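PDB 3HUH: virulence protein STM3117 from Salmonella enterica subsp. enterica serovar Typhimurium, which promotes replication of the bacterium inside host macrophages and may take part in biosynthesis and modification of the peptidoglycan layer of its cell wall. Local coordinates for the interface of chains A and B. Numbering follows the deposited sequence. Chains: chain A/B, Virulence protein STM3117.

Contact 1: the interface of chains A and B. Residues chain A 23-27, 61, 64, 90-91; chain B 23-24, 27, 61, 64, 66, 89-91.
Strand 21-31 of chain A runs antiparallel to strand 88-93 of chain B, its A:Asp25 N donating to B:Cys90 O at 2.8 Å and its A:His26 O accepting from B:Cys90 N at 2.9 Å. Strand pairing thus joins two folds of the vicinal oxygen chelate (VOC) superfamily across a two-fold axis. On that axis A:Gln64 and B:Gln64 meet tip to tip, amide planes 34° apart. B:Gln64 OE1 takes A:Ile24 N from the partner chain on an in-plane lone pair (2.9 Å), while its NE2 donates almost straight (178° at H) to B:Ile24 O of its own chain. A:Gln64 repeats both bonds, so each amide has both ends engaged and its flip state fixed. A:Ile24, CG1 beside the backbone N (chi1 -73°), lies alongside B:Phe91, CG1 being 3.6 Å from B:Phe91 CE1. The same branch meets the tip of B:Phe61, A:Ile24 CD1 sitting at that ring's edge, in plane; beyond it CD1 reaches B:Leu27 CD2 at 4.0 Å. A:His26 probably corresponds to a metal-ligand histidine of VOC metalloenzymes; B:Cys90 CB over one face (CH-pi) and A:Asp25 OD2 at its edge, in plane, may together orient the ring.

Contact 2: the interface of chains A and B. Residues chain A 90, 92, 119-122, 125, 143; chain B 23, 25-26, 63-65.
Backbone hydrogen bonds set the register between strand 88-93 of chain A and strand 21-30 of chain B in this VOC-fold pair. A:Cys90 N donates to B:His26 O and A:Cys90 O accepts from B:Asp25 N; the bond from A:Ile92 N to B:Arg23 O (2.8 Å) runs nearly along the C=O axis. Among side-chain bonds, the carboxylate of B:Asp25 dominates, its CG anti to the backbone N (chi1 -176°) and directed into chain A. Both oxygens use their syn lone pairs: OD1 accepts from the phenol A:Tyr143 OH at 2.6 Å, and OD2 from the backbone A:Ala121 N at 2.9 Å. The phenol oxygen is itself positioned by A:Thr122 N, which donates to A:Tyr143 OH at 3.0 Å (169° at H). These donors would be expected to stabilise the ionised carboxylate. B:Asp25 OD2 also lies at the edge of its neighbouring B:His26 ring, in plane. Apolar packing fills in around the acid: A:Ile92 CD1 rests on B:Asp25 CB at 3.5 Å, A:Ala121 CB presses on B:Gln64 CA, and A:Ile92 CG1 lies over one face of the B:Arg23 guanidinium. That guanidinium is turned within 13° of the A:Tyr143 ring plane. Water adds further links: water 2 joins B:Lys65 NZ to A:Thr119, and water 1, 2.8 Å from A:Thr122 OG1, reaches B:Arg23 NH2 at 3.2 Å.

Contact 3: the interface of chains A and B. Residues chain A 88, 112-113, 118, 129, 137; chain B 76-78.
Water 3 is the best-held polar atom here, gripped by two hydrogen-bond partners, one from each chain: the carboxylate A:Asp88 OD2 at 2.6 Å and the backbone carbonyl B:Pro77 O at 2.7 Å. A:Asp88 has CG anti to its backbone N (chi1 -172°), which carries the acid toward the partner's loop. No direct polar bond joins the two sides, and the rest of the contact is packing around B:Pro77, a loop residue that follows a cis peptide bond. Its pyrrolidine sets CG over the centre of one face of the A:Tyr129 ring, a CH-pi contact with CG 3.8 Å from A:Tyr129 CD1; the two side chains cross at about a right angle. A:Val112 CG1 approaches the same proline obliquely. A:Leu137, CG anti to the backbone N (chi1 -177°), uses its CD2 branch, 3.5 Å from B:Lys78 CA and also near B:Pro77 CG. A:Arg118 and A:Glu113 line the proline site themselves, A:Arg118 NH2 lying 3.9 Å from B:Pro77 CD. A:Arg118, bent at chi2 (-58°), also holds the phenol, donating from NE to A:Tyr129 OH at 2.8 Å with the oxygen close to the guanidinium plane. Its NH2 forms a salt bridge with A:Glu113 OE1, 3.0 Å away, although the hydrogen-bond geometry is weak. Residues of chain A thereby form a receiving surface for a proline-bearing loop of chain B, adding an outlying, largely apolar point of attachment to the deposited dimer.

Contact 1: the interface of chains A and B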
loop_
_atom_site.group_PDB
_atom_site.type_symbol
_atom_site.label_atom_id
_atom_site.label_comp_id
_atom_site.label_asym_id
_atom_site.label_seq_id
_atom_site.Cartn_x
_atom_site.Cartn_y
_atom_site.Cartn_z
ATOM N N ARG A 23 0.438 -8.033 8.554
ATOM C CA ARG A 23 0.246 -7.782 7.132
ATOM C C ARG A 23 -0.342 -6.401 6.897
ATOM O O ARG A 23 -0.682 -5.682 7.836
ATOM C CB ARG A 23 -0.753 -8.809 6.587
ATOM C CG ARG A 23 -2.127 -8.723 7.284
ATOM C CD ARG A 23 -3.133 -9.762 6.779
ATOM N NE ARG A 23 -4.446 -9.634 7.418
ATOM C CZ ARG A 23 -4.722 -10.001 8.668
ATOM N NH1 ARG A 23 -3.776 -10.530 9.436
ATOM N NH2 ARG A 23 -5.950 -9.847 9.152
ATOM N N ILE A 24 -0.469 -6.046 5.623
ATOM C CA ILE A 24 -1.103 -4.789 5.238
ATOM C C ILE A 24 -2.579 -5.164 5.087
ATOM O O ILE A 24 -2.896 -6.196 4.492
ATOM C CB ILE A 24 -0.567 -4.286 3.878
ATOM C CG1 ILE A 24 0.858 -3.753 4.044
ATOM C CG2 ILE A 24 -1.499 -3.218 3.305
ATOM C CD1 ILE A 24 1.584 -3.531 2.716
ATOM N N ASP A 25 -3.475 -4.356 5.646
ATOM C CA ASP A 25 -4.907 -4.629 5.540
ATOM C C ASP A 25 -5.487 -3.855 4.369
ATOM O O ASP A 25 -6.281 -4.376 3.583
ATOM C CB ASP A 25 -5.648 -4.187 6.801
ATOM C CG ASP A 25 -7.108 -4.596 6.783
ATOM O OD1 ASP A 25 -7.373 -5.805 6.918
ATOM O OD2 ASP A 25 -7.988 -3.724 6.630
ATOM N N HIS A 26 -5.100 -2.592 4.274
ATOM C CA HIS A 26 -5.598 -1.736 3.215
ATOM C C HIS A 26 -4.748 -0.487 3.125
ATOM O O HIS A 26 -3.826 -0.284 3.919
ATOM C CB HIS A 26 -7.064 -1.358 3.491
ATOM C CG HIS A 26 -7.286 -0.653 4.799
ATOM N ND1 HIS A 26 -7.075 0.700 4.969
ATOM C CD2 HIS A 26 -7.731 -1.115 5.992
ATOM C CE1 HIS A 26 -7.387 1.040 6.209
ATOM N NE2 HIS A 26 -7.786 -0.043 6.851
ATOM N N LEU A 27 -5.048 0.336 2.133
ATOM C CA LEU A 27 -4.344 1.587 1.948
ATOM C C LEU A 27 -5.294 2.507 1.209
ATOM O O LEU A 27 -6.294 2.059 0.644
ATOM C CB LEU A 27 -3.045 1.374 1.159
ATOM C CG LEU A 27 -3.117 0.769 -0.240
ATOM C CD1 LEU A 27 -3.405 1.843 -1.260
ATOM C CD2 LEU A 27 -1.793 0.104 -0.554
ATOM N N PHE A 61 -10.118 -7.014 -3.011
ATOM C CA PHE A 61 -9.328 -8.029 -3.706
ATOM C C PHE A 61 -8.702 -8.914 -2.641
ATOM O O PHE A 61 -8.256 -8.421 -1.607
ATOM C CB PHE A 61 -8.256 -7.396 -4.608
ATOM C CG PHE A 61 -7.227 -6.601 -3.872
ATOM C CD1 PHE A 61 -6.051 -7.201 -3.428
ATOM C CD2 PHE A 61 -7.427 -5.248 -3.626
ATOM C CE1 PHE A 61 -5.090 -6.461 -2.751
ATOM C CE2 PHE A 61 -6.470 -4.501 -2.947
ATOM C CZ PHE A 61 -5.300 -5.107 -2.510
ATOM N N GLN A 64 -7.892 -8.157 1.235
ATOM C CA GLN A 64 -7.440 -6.798 1.489
ATOM C C GLN A 64 -8.330 -5.849 0.700
ATOM O O GLN A 64 -9.288 -6.279 0.058
ATOM C CB GLN A 64 -5.978 -6.644 1.042
ATOM C CG GLN A 64 -4.975 -7.513 1.828
ATOM C CD GLN A 64 -3.568 -7.527 1.217
ATOM O OE1 GLN A 64 -3.376 -7.949 0.078
ATOM N NE2 GLN A 64 -2.582 -7.077 1.986
ATOM N N CYS A 90 2.745 -3.330 -5.743
ATOM C CA CYS A 90 2.946 -4.613 -6.398
ATOM C C CYS A 90 1.883 -5.601 -5.939
ATOM O O CYS A 90 1.693 -5.815 -4.740
ATOM C CB CYS A 90 4.328 -5.183 -6.084
ATOM S SG CYS A 90 4.563 -6.854 -6.754
ATOM N N PHE A 91 1.195 -6.196 -6.906
ATOM C CA PHE A 91 0.145 -7.171 -6.629
ATOM C C PHE A 91 0.577 -8.536 -7.140
ATOM O O PHE A 91 1.122 -8.644 -8.241
ATOM C CB PHE A 91 -1.146 -6.769 -7.343
ATOM C CG PHE A 91 -1.753 -5.497 -6.834
ATOM C CD1 PHE A 91 -2.437 -5.475 -5.623
ATOM C CD2 PHE A 91 -1.626 -4.317 -7.555
ATOM C CE1 PHE A 91 -2.986 -4.289 -5.140
ATOM C CE2 PHE A 91 -2.169 -3.127 -7.082
ATOM C CZ PHE A 91 -2.850 -3.110 -5.873
ATOM N N ARG B 23 -2.947 -10.795 -3.551
ATOM C CA ARG B 23 -2.566 -9.934 -2.442
ATOM C C ARG B 23 -1.537 -8.906 -2.885
ATOM O O ARG B 23 -1.038 -8.947 -4.010
ATOM C CB ARG B 23 -1.921 -10.795 -1.352
ATOM C CG ARG B 23 -0.643 -11.503 -1.855
ATOM C CD ARG B 23 -0.040 -12.462 -0.824
ATOM N NE ARG B 23 1.200 -13.084 -1.300
ATOM C CZ ARG B 23 1.266 -14.090 -2.172
ATOM N NH1 ARG B 23 0.163 -14.619 -2.683
ATOM N NH2 ARG B 23 2.450 -14.562 -2.548
ATOM N N ILE B 24 -1.220 -7.986 -1.977
ATOM C CA ILE B 24 -0.195 -6.980 -2.217
ATOM C C ILE B 24 1.086 -7.662 -1.746
ATOM O O ILE B 24 1.092 -8.311 -0.700
ATOM C CB ILE B 24 -0.414 -5.727 -1.345
ATOM C CG1 ILE B 24 -1.705 -5.021 -1.757
ATOM C CG2 ILE B 24 0.783 -4.790 -1.467
ATOM C CD1 ILE B 24 -2.160 -3.947 -0.764
ATOM N N LEU B 27 5.274 -2.430 -1.734
ATOM C CA LEU B 27 4.994 -1.106 -2.267
ATOM C C LEU B 27 6.231 -0.272 -2.008
ATOM O O LEU B 27 7.090 -0.660 -1.213
ATOM C CB LEU B 27 3.760 -0.498 -1.594
ATOM C CG LEU B 27 3.757 -0.326 -0.080
ATOM C CD1 LEU B 27 4.429 0.986 0.315
ATOM C CD2 LEU B 27 2.312 -0.334 0.399
ATOM N N PHE B 61 8.141 -7.508 7.016
ATOM C CA PHE B 61 7.195 -7.853 8.072
ATOM C C PHE B 61 6.261 -8.901 7.478
ATOM O O PHE B 61 5.896 -8.812 6.305
ATOM C CB PHE B 61 6.403 -6.616 8.505
ATOM C CG PHE B 61 5.666 -5.949 7.383
ATOM C CD1 PHE B 61 4.354 -6.303 7.082
ATOM C CD2 PHE B 61 6.297 -4.984 6.604
ATOM C CE1 PHE B 61 3.679 -5.706 6.022
ATOM C CE2 PHE B 61 5.630 -4.379 5.537
ATOM C CZ PHE B 61 4.319 -4.740 5.246
ATOM N N GLN B 64 5.422 -9.796 3.548
ATOM C CA GLN B 64 5.401 -8.638 2.661
ATOM C C GLN B 64 6.585 -7.721 2.966
ATOM O O GLN B 64 7.389 -8.005 3.856
ATOM C CB GLN B 64 4.083 -7.871 2.851
ATOM C CG GLN B 64 2.832 -8.652 2.444
ATOM C CD GLN B 64 1.545 -7.997 2.933
ATOM O OE1 GLN B 64 1.382 -7.743 4.126
ATOM N NE2 GLN B 64 0.623 -7.730 2.012
ATOM N N ILE B 66 8.264 -3.331 2.350
ATOM C CA ILE B 66 8.141 -1.964 1.872
ATOM C C ILE B 66 9.507 -1.557 1.343
ATOM O O ILE B 66 10.485 -1.520 2.098
ATOM C CB ILE B 66 7.766 -0.994 3.019
ATOM C CG1 ILE B 66 6.399 -1.363 3.600
ATOM C CG2 ILE B 66 7.808 0.446 2.518
ATOM C CD1 ILE B 66 5.272 -1.269 2.626
ATOM N N LEU B 89 -1.429 4.122 4.893
ATOM C CA LEU B 89 -1.415 2.666 5.032
ATOM C C LEU B 89 -1.977 2.101 6.322
ATOM O O LEU B 89 -1.889 2.728 7.374
ATOM C CB LEU B 89 0.028 2.159 4.928
ATOM C CG LEU B 89 0.946 2.761 3.865
ATOM C CD1 LEU B 89 2.373 2.276 4.090
ATOM C CD2 LEU B 89 0.446 2.368 2.482
ATOM N N CYS B 90 -2.528 0.895 6.235
ATOM C CA CYS B 90 -3.050 0.217 7.418
ATOM C C CYS B 90 -2.419 -1.163 7.577
ATOM O O CYS B 90 -2.446 -1.985 6.657
ATOM C CB CYS B 90 -4.572 0.063 7.351
ATOM S SG CYS B 90 -5.237 -0.930 8.731
ATOM N N PHE B 91 -1.861 -1.407 8.760
ATOM C CA PHE B 91 -1.226 -2.679 9.086
ATOM C C PHE B 91 -2.012 -3.361 10.197
ATOM O O PHE B 91 -2.486 -2.700 11.124
ATOM C CB PHE B 91 0.202 -2.461 9.606
ATOM C CG PHE B 91 1.103 -1.756 8.642
ATOM C CD1 PHE B 91 1.629 -2.428 7.546
ATOM C CD2 PHE B 91 1.435 -0.421 8.834
ATOM C CE1 PHE B 91 2.478 -1.777 6.650
ATOM C CE2 PHE B 91 2.282 0.239 7.947
ATOM C CZ PHE B 91 2.806 -0.442 6.852
#

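Contact 2: the interface of chains A and B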
loop_
_atom_site.group_PDB
_atom_site.type_symbol
_atom_site.label_atom_id
_atom_site.label_comp_id
_atom_site.label_asym_id
_atom_site.label_seq_id
_atom_site.Cartn_x
_atom_site.Cartn_y
_atom_site.Cartn_z
ATOM N N CYS A 90 2.745 -3.330 -5.743
ATOM C CA CYS A 90 2.946 -4.613 -6.398
ATOM C C CYS A 90 1.883 -5.601 -5.939
ATOM O O CYS A 90 1.693 -5.815 -4.740
ATOM C CB CYS A 90 4.328 -5.183 -6.084
ATOM S SG CYS A 90 4.563 -6.854 -6.754
ATOM N N ILE A 92 0.348 -9.575 -6.344
ATOM C CA ILE A 92 0.701 -10.921 -6.774
ATOM C C ILE A 92 -0.493 -11.553 -7.467
ATOM O O ILE A 92 -1.631 -11.469 -6.986
ATOM C CB ILE A 92 1.089 -11.836 -5.591
ATOM C CG1 ILE A 92 2.308 -11.268 -4.865
ATOM C CG2 ILE A 92 1.363 -13.253 -6.101
ATOM C CD1 ILE A 92 3.528 -11.071 -5.748
ATOM N N THR A 119 12.704 -8.721 -7.259
ATOM C CA THR A 119 12.798 -9.372 -5.961
ATOM C C THR A 119 11.509 -9.166 -5.182
ATOM O O THR A 119 11.143 -8.038 -4.866
ATOM C CB THR A 119 13.958 -8.801 -5.134
ATOM O OG1 THR A 119 13.755 -7.398 -4.931
ATOM C CG2 THR A 119 15.274 -9.016 -5.854
ATOM N N GLY A 120 10.819 -10.260 -4.886
ATOM C CA GLY A 120 9.584 -10.167 -4.133
ATOM C C GLY A 120 9.886 -10.196 -2.650
ATOM O O GLY A 120 11.036 -10.377 -2.244
ATOM N N ALA A 121 8.861 -10.018 -1.828
ATOM C CA ALA A 121 9.057 -10.035 -0.387
ATOM C C ALA A 121 9.640 -11.367 0.097
ATOM O O ALA A 121 10.463 -11.395 1.012
ATOM C CB ALA A 121 7.732 -9.766 0.318
ATOM N N THR A 122 9.221 -12.464 -0.526
ATOM C CA THR A 122 9.680 -13.791 -0.119
ATOM C C THR A 122 10.362 -14.600 -1.217
ATOM O O THR A 122 10.425 -15.826 -1.131
ATOM C CB THR A 122 8.512 -14.638 0.415
ATOM O OG1 THR A 122 7.536 -14.811 -0.623
ATOM C CG2 THR A 122 7.872 -13.967 1.625
ATOM N N ILE A 125 10.300 -12.874 -8.381
ATOM C CA ILE A 125 9.025 -12.750 -9.075
ATOM C C ILE A 125 9.251 -12.234 -10.495
ATOM O O ILE A 125 10.293 -11.645 -10.790
ATOM C CB ILE A 125 8.079 -11.750 -8.348
ATOM C CG1 ILE A 125 8.728 -10.361 -8.296
ATOM C CG2 ILE A 125 7.763 -12.251 -6.941
ATOM C CD1 ILE A 125 7.886 -9.305 -7.561
ATOM N N TYR A 143 5.082 -15.261 -8.564
ATOM C CA TYR A 143 6.279 -15.834 -7.962
ATOM C C TYR A 143 6.828 -16.962 -8.825
ATOM O O TYR A 143 6.006 -17.729 -9.371
ATOM C CB TYR A 143 5.981 -16.363 -6.556
ATOM C CG TYR A 143 6.249 -15.351 -5.469
ATOM C CD1 TYR A 143 5.257 -14.471 -5.043
ATOM C CD2 TYR A 143 7.519 -15.234 -4.907
ATOM C CE1 TYR A 143 5.529 -13.492 -4.082
ATOM C CE2 TYR A 143 7.802 -14.265 -3.952
ATOM C CZ TYR A 143 6.801 -13.398 -3.547
ATOM O OH TYR A 143 7.092 -12.439 -2.611
ATOM N N ARG B 23 -2.947 -10.795 -3.551
ATOM C CA ARG B 23 -2.566 -9.934 -2.442
ATOM C C ARG B 23 -1.537 -8.906 -2.885
ATOM O O ARG B 23 -1.038 -8.947 -4.010
ATOM C CB ARG B 23 -1.921 -10.795 -1.352
ATOM C CG ARG B 23 -0.643 -11.503 -1.855
ATOM C CD ARG B 23 -0.040 -12.462 -0.824
ATOM N NE ARG B 23 1.200 -13.084 -1.300
ATOM C CZ ARG B 23 1.266 -14.090 -2.172
ATOM N NH1 ARG B 23 0.163 -14.619 -2.683
ATOM N NH2 ARG B 23 2.450 -14.562 -2.548
ATOM N N ASP B 25 2.156 -7.547 -2.521
ATOM C CA ASP B 25 3.421 -8.150 -2.131
ATOM C C ASP B 25 4.263 -7.090 -1.451
ATOM O O ASP B 25 4.853 -7.316 -0.394
ATOM C CB ASP B 25 4.179 -8.664 -3.350
ATOM C CG ASP B 25 5.453 -9.386 -2.966
ATOM O OD1 ASP B 25 5.354 -10.536 -2.498
ATOM O OD2 ASP B 25 6.551 -8.801 -3.113
ATOM N N HIS B 26 4.315 -5.921 -2.072
ATOM C CA HIS B 26 5.101 -4.822 -1.541
ATOM C C HIS B 26 4.656 -3.520 -2.174
ATOM O O HIS B 26 3.768 -3.500 -3.025
ATOM C CB HIS B 26 6.586 -5.059 -1.841
ATOM C CG HIS B 26 6.901 -5.166 -3.304
ATOM N ND1 HIS B 26 7.140 -4.066 -4.101
ATOM C CD2 HIS B 26 7.027 -6.246 -4.109
ATOM C CE1 HIS B 26 7.402 -4.465 -5.334
ATOM N NE2 HIS B 26 7.340 -5.784 -5.366
ATOM N N ALA B 63 4.795 -11.619 5.448
ATOM C CA ALA B 63 5.249 -12.138 4.163
ATOM C C ALA B 63 5.213 -11.033 3.107
ATOM O O ALA B 63 4.999 -11.299 1.923
ATOM C CB ALA B 63 4.367 -13.299 3.727
ATOM N N GLN B 64 5.422 -9.796 3.548
ATOM C CA GLN B 64 5.401 -8.638 2.661
ATOM C C GLN B 64 6.585 -7.721 2.966
ATOM O O GLN B 64 7.389 -8.005 3.856
ATOM C CB GLN B 64 4.083 -7.871 2.851
ATOM C CG GLN B 64 2.832 -8.652 2.444
ATOM C CD GLN B 64 1.545 -7.997 2.933
ATOM O OE1 GLN B 64 1.382 -7.743 4.126
ATOM N NE2 GLN B 64 0.623 -7.730 2.012
ATOM N N LYS B 65 6.706 -6.627 2.224
ATOM C CA LYS B 65 7.795 -5.689 2.469
ATOM C C LYS B 65 7.513 -4.318 1.879
ATOM O O LYS B 65 6.634 -4.159 1.034
ATOM C CB LYS B 65 9.119 -6.223 1.906
ATOM C CG LYS B 65 9.208 -6.254 0.387
ATOM C CD LYS B 65 10.653 -6.439 -0.075
ATOM C CE LYS B 65 10.761 -6.446 -1.594
ATOM N NZ LYS B 65 12.179 -6.442 -2.061
HETATM O O HOH W 1 4.853 -14.152 -0.441
HETATM O O HOH W 2 11.200 -5.498 -4.793
#

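Contact 3: the interface of chains A and B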
loop_
_atom_site.group_PDB
_atom_site.type_symbol
_atom_site.label_atom_id
_atom_site.label_comp_id
_atom_site.label_asym_id
_atom_site.label_seq_id
_atom_site.Cartn_x
_atom_site.Cartn_y
_atom_site.Cartn_z
ATOM N N ASP A 88 3.062 3.330 -5.743
ATOM C CA ASP A 88 3.927 2.378 -6.440
ATOM C C ASP A 88 3.630 1.077 -5.697
ATOM O O ASP A 88 4.185 0.827 -4.626
ATOM C CB ASP A 88 5.386 2.801 -6.245
ATOM C CG ASP A 88 6.348 1.993 -7.080
ATOM O OD1 ASP A 88 6.028 0.829 -7.410
ATOM O OD2 ASP A 88 7.437 2.522 -7.387
ATOM N N VAL A 112 4.558 -0.498 -19.294
ATOM C CA VAL A 112 5.673 0.384 -18.967
ATOM C C VAL A 112 6.998 -0.359 -19.080
ATOM O O VAL A 112 7.951 0.139 -19.678
ATOM C CB VAL A 112 5.535 0.954 -17.540
ATOM C CG1 VAL A 112 6.757 1.790 -17.193
ATOM C CG2 VAL A 112 4.270 1.794 -17.445
ATOM N N GLU A 113 7.043 -1.555 -18.504
ATOM C CA GLU A 113 8.237 -2.384 -18.536
ATOM C C GLU A 113 7.868 -3.824 -18.212
ATOM O O GLU A 113 6.848 -4.076 -17.571
ATOM C CB GLU A 113 9.263 -1.879 -17.516
ATOM C CG GLU A 113 10.553 -2.686 -17.496
ATOM C CD GLU A 113 11.611 -2.084 -16.593
ATOM O OE1 GLU A 113 12.711 -2.667 -16.498
ATOM O OE2 GLU A 113 11.345 -1.029 -15.983
ATOM N N ARG A 118 12.211 -9.605 -10.755
ATOM C CA ARG A 118 12.374 -8.654 -9.659
ATOM C C ARG A 118 12.466 -9.430 -8.356
ATOM O O ARG A 118 12.317 -10.649 -8.336
ATOM C CB ARG A 118 11.180 -7.693 -9.582
ATOM C CG ARG A 118 10.974 -6.805 -10.798
ATOM C CD ARG A 118 12.189 -5.951 -11.097
ATOM N NE ARG A 118 11.860 -4.826 -11.969
ATOM C CZ ARG A 118 12.726 -4.245 -12.791
ATOM N NH1 ARG A 118 13.972 -4.689 -12.857
ATOM N NH2 ARG A 118 12.350 -3.215 -13.537
ATOM N N TYR A 129 4.745 -4.068 -15.538
ATOM C CA TYR A 129 4.344 -2.773 -14.997
ATOM C C TYR A 129 3.400 -2.007 -15.903
ATOM O O TYR A 129 3.608 -1.938 -17.115
ATOM C CB TYR A 129 5.562 -1.875 -14.773
ATOM C CG TYR A 129 6.588 -2.367 -13.782
ATOM C CD1 TYR A 129 6.627 -1.856 -12.484
ATOM C CD2 TYR A 129 7.560 -3.291 -14.159
ATOM C CE1 TYR A 129 7.619 -2.246 -11.587
ATOM C CE2 TYR A 129 8.556 -3.688 -13.271
ATOM C CZ TYR A 129 8.582 -3.159 -11.988
ATOM O OH TYR A 129 9.585 -3.515 -11.119
ATOM N N LEU A 137 2.065 3.667 -10.296
ATOM C CA LEU A 137 2.751 2.546 -10.924
ATOM C C LEU A 137 2.202 1.258 -10.324
ATOM O O LEU A 137 2.196 1.082 -9.099
ATOM C CB LEU A 137 4.258 2.630 -10.686
ATOM C CG LEU A 137 5.087 1.537 -11.371
ATOM C CD1 LEU A 137 4.994 1.680 -12.890
ATOM C CD2 LEU A 137 6.527 1.637 -10.909
ATOM N N GLU B 76 13.757 3.523 -11.182
ATOM C CA GLU B 76 12.898 3.513 -12.361
ATOM C C GLU B 76 12.589 2.074 -12.775
ATOM O O GLU B 76 13.469 1.214 -12.754
ATOM C CB GLU B 76 13.587 4.260 -13.505
ATOM C CG GLU B 76 12.764 4.377 -14.774
ATOM C CD GLU B 76 13.436 5.251 -15.817
ATOM O OE1 GLU B 76 13.653 6.450 -15.534
ATOM O OE2 GLU B 76 13.746 4.739 -16.917
ATOM N N PRO B 77 11.328 1.790 -13.149
ATOM C CA PRO B 77 10.199 2.724 -13.202
ATOM C C PRO B 77 9.715 3.069 -11.796
ATOM O O PRO B 77 10.060 2.385 -10.836
ATOM C CB PRO B 77 9.157 1.947 -13.997
ATOM C CG PRO B 77 9.385 0.544 -13.524
ATOM C CD PRO B 77 10.899 0.433 -13.540
ATOM N N LYS B 78 8.929 4.134 -11.683
ATOM C CA LYS B 78 8.396 4.564 -10.392
ATOM C C LYS B 78 7.072 5.294 -10.575
ATOM O O LYS B 78 6.583 5.447 -11.697
ATOM C CB LYS B 78 9.399 5.482 -9.683
ATOM C CG LYS B 78 9.824 6.690 -10.506
ATOM C CD LYS B 78 10.867 7.521 -9.774
ATOM C CE LYS B 78 11.274 8.732 -10.589
ATOM N NZ LYS B 78 10.100 9.587 -10.921
HETATM O O HOH W 3 9.590 1.528 -8.340
#

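Contact 1 and contact 2 have C-alpha centres about 10 Å apart and share A:Cys90, B:Arg23 and B:Gln64; both draw on strands 21-31 and 88-93 of chain A, or their equivalents in chain B. Contact 3 is more remote, its C-alpha centre about 14 Å from that of contact 2 and 18 Å from that of contact 1, yet A:Asp88 begins the same strand 88-93, and strand 116-120 supplies residues to contacts 2 and 3. Two-fold symmetry repeats each contact with the chains exchanged. Strand pairing in contacts 1 and 2, with contact 3 as a separate loop attachment, is consistent with a stable homodimer, although the structure alone does not show the state in solution.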